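Local coordinates for protein endoglucanase CEL5A (PDB 4AFM) that probably binds plant cell-wall glucans such as xyloglucan through this non-catalytic carbohydrate-binding module of a family 5 glycoside hydrolase, at residues V57-R62 / G108-P113. Residues are numbered along the deposited sequence; the frame is centred on the assembly and turned at random.
Sequences VLIFAR and GVKPLP
Strands 57-62 and 108-111, the central pair of a four-stranded antiparallel sheet in this family 65 carbohydrate-binding module, approach to 4.8 Å between axes, with 141° between their directions, and pair over V57-I59 and G108-K110. Two hydrogen-bonded pairs flank a non-hydrogen-bonded one. V57 and K110 exchange both backbone bonds, V57 N reaching K110 O at 2.9 Å, and I59 and G108 do the same, with I59 N 2.8 Å from G108 O. Between them, where L58 faces V109, the CA-H of L58 also leans on G108 O, and that of V109 on V57 O.

On the face carrying L58 and V109, L58 CD1 meets V109 CG2 at 3.9 Å, and L58 also packs on I92 of helix 89-96. The other face holds V57, I59 and K110. Opposite G108, which has no side chain, I59 CB lies 3.7 Å from G108 O. The lysine bends at its last torsion (chi4 -71°), and its NZ hydrogen-bonds to S26 OG, W24 O and Y106 OH and makes a cation-pi contact with W24. Past the strand end, the L112 side chain meets that of V57 tip to tip, the two roughly perpendicular, with L112 CD2 4.0 Å from V57 CG1.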
loop_
_atom_site.group_PDB
_atom_site.type_symbol
_atom_site.label_atom_id
_atom_site.label_comp_id
_atom_site.label_asym_id
_atom_site.label_seq_id
_atom_site.Cartn_x
_atom_site.Cartn_y
_atom_site.Cartn_z
ATOM N N VAL A 57 -15.937 1.468 7.187
ATOM C CA VAL A 57 -16.366 0.514 6.142
ATOM C C VAL A 57 -15.171 0.062 5.328
ATOM O O VAL A 57 -14.169 0.762 5.202
ATOM C CB VAL A 57 -17.496 1.056 5.226
ATOM C CG1 VAL A 57 -18.748 1.335 6.033
ATOM C CG2 VAL A 57 -17.035 2.317 4.515
ATOM N N LEU A 58 -15.340 -1.083 4.694
ATOM C CA LEU A 58 -14.395 -1.648 3.742
ATOM C C LEU A 58 -15.095 -1.657 2.412
ATOM O O LEU A 58 -16.289 -2.074 2.294
ATOM C CB LEU A 58 -13.992 -3.065 4.168
ATOM C CG LEU A 58 -13.052 -3.799 3.197
ATOM C CD1 LEU A 58 -11.692 -3.121 3.162
ATOM C CD2 LEU A 58 -12.931 -5.262 3.715
ATOM N N ILE A 59 -14.451 -1.244 1.345
ATOM C CA ILE A 59 -14.973 -1.133 -0.061
ATOM C C ILE A 59 -14.202 -2.142 -0.889
ATOM O O ILE A 59 -12.943 -1.982 -0.945
ATOM C CB ILE A 59 -14.766 0.302 -0.683
ATOM C CG1 ILE A 59 -15.249 1.435 0.216
ATOM C CG2 ILE A 59 -15.378 0.359 -2.068
ATOM C CD1 ILE A 59 -16.691 1.338 0.666
ATOM N N PHE A 60 -14.816 -3.069 -1.590
ATOM C CA PHE A 60 -14.221 -3.769 -2.744
ATOM C C PHE A 60 -14.945 -3.275 -3.948
ATOM O O PHE A 60 -16.239 -3.342 -3.940
ATOM C CB PHE A 60 -14.357 -5.280 -2.613
ATOM C CG PHE A 60 -13.244 -5.957 -1.854
ATOM C CD1 PHE A 60 -12.751 -5.455 -0.613
ATOM C CD2 PHE A 60 -12.685 -7.073 -2.392
ATOM C CE1 PHE A 60 -11.720 -6.166 0.030
ATOM C CE2 PHE A 60 -11.660 -7.769 -1.685
ATOM C CZ PHE A 60 -11.157 -7.276 -0.527
ATOM N N ALA A 61 -14.296 -2.776 -4.988
ATOM C CA ALA A 61 -15.010 -2.211 -6.138
ATOM C C ALA A 61 -14.441 -2.706 -7.412
ATOM O O ALA A 61 -13.219 -2.956 -7.562
ATOM C CB ALA A 61 -15.069 -0.684 -6.091
ATOM N N ARG A 62 -15.324 -2.786 -8.418
ATOM C CA ARG A 62 -14.960 -3.033 -9.826
ATOM C C ARG A 62 -15.557 -1.940 -10.623
ATOM O O ARG A 62 -16.769 -1.659 -10.534
ATOM C CB ARG A 62 -15.553 -4.396 -10.258
ATOM C CG ARG A 62 -15.251 -4.694 -11.739
ATOM C CD ARG A 62 -15.886 -6.018 -12.165
ATOM N NE ARG A 62 -17.344 -5.796 -12.336
ATOM C CZ ARG A 62 -18.231 -6.798 -12.495
ATOM N NH1 ARG A 62 -17.878 -8.067 -12.354
ATOM N NH2 ARG A 62 -19.492 -6.485 -12.739
ATOM N N GLY A 108 -10.657 -0.259 -0.489
ATOM C CA GLY A 108 -10.485 0.953 0.298
ATOM C C GLY A 108 -11.039 0.777 1.690
ATOM O O GLY A 108 -12.118 0.138 1.891
ATOM N N VAL A 109 -10.421 1.372 2.685
ATOM C CA VAL A 109 -10.939 1.453 4.064
ATOM C C VAL A 109 -11.309 2.892 4.243
ATOM O O VAL A 109 -10.429 3.789 4.080
ATOM C CB VAL A 109 -9.846 1.029 5.051
ATOM C CG1 VAL A 109 -10.337 1.265 6.477
ATOM C CG2 VAL A 109 -9.416 -0.415 4.856
ATOM N N LYS A 110 -12.541 3.186 4.633
ATOM C CA LYS A 110 -13.021 4.581 4.664
ATOM C C LYS A 110 -13.820 4.813 5.943
ATOM O O LYS A 110 -14.441 3.901 6.500
ATOM C CB LYS A 110 -13.976 4.889 3.518
ATOM C CG LYS A 110 -13.275 4.762 2.116
ATOM C CD LYS A 110 -14.271 5.286 1.053
ATOM C CE LYS A 110 -13.759 5.197 -0.398
ATOM N NZ LYS A 110 -12.684 6.199 -0.592
ATOM N N PRO A 111 -13.847 6.056 6.422
ATOM C CA PRO A 111 -14.717 6.427 7.555
ATOM C C PRO A 111 -16.064 6.850 7.090
ATOM O O PRO A 111 -16.269 7.397 6.011
ATOM C CB PRO A 111 -13.936 7.686 8.124
ATOM C CG PRO A 111 -13.433 8.355 6.847
ATOM C CD PRO A 111 -13.025 7.212 5.933
ATOM N N LEU A 112 -17.010 6.714 8.034
ATOM C CA LEU A 112 -18.278 7.455 7.945
ATOM C C LEU A 112 -18.069 8.818 8.600
ATOM O O LEU A 112 -17.116 9.020 9.383
ATOM C CB LEU A 112 -19.423 6.648 8.578
ATOM C CG LEU A 112 -19.640 5.261 7.970
ATOM C CD1 LEU A 112 -20.887 4.569 8.605
ATOM C CD2 LEU A 112 -19.650 5.211 6.498
ATOM N N PRO A 113 -18.978 9.759 8.367
ATOM C CA PRO A 113 -18.773 11.121 8.928
ATOM C C PRO A 113 -18.716 11.097 10.422
ATOM O O PRO A 113 -19.321 10.342 11.138
ATOM C CB PRO A 113 -20.059 11.888 8.472
ATOM C CG PRO A 113 -20.382 11.206 7.131
ATOM C CD PRO A 113 -20.123 9.719 7.436
#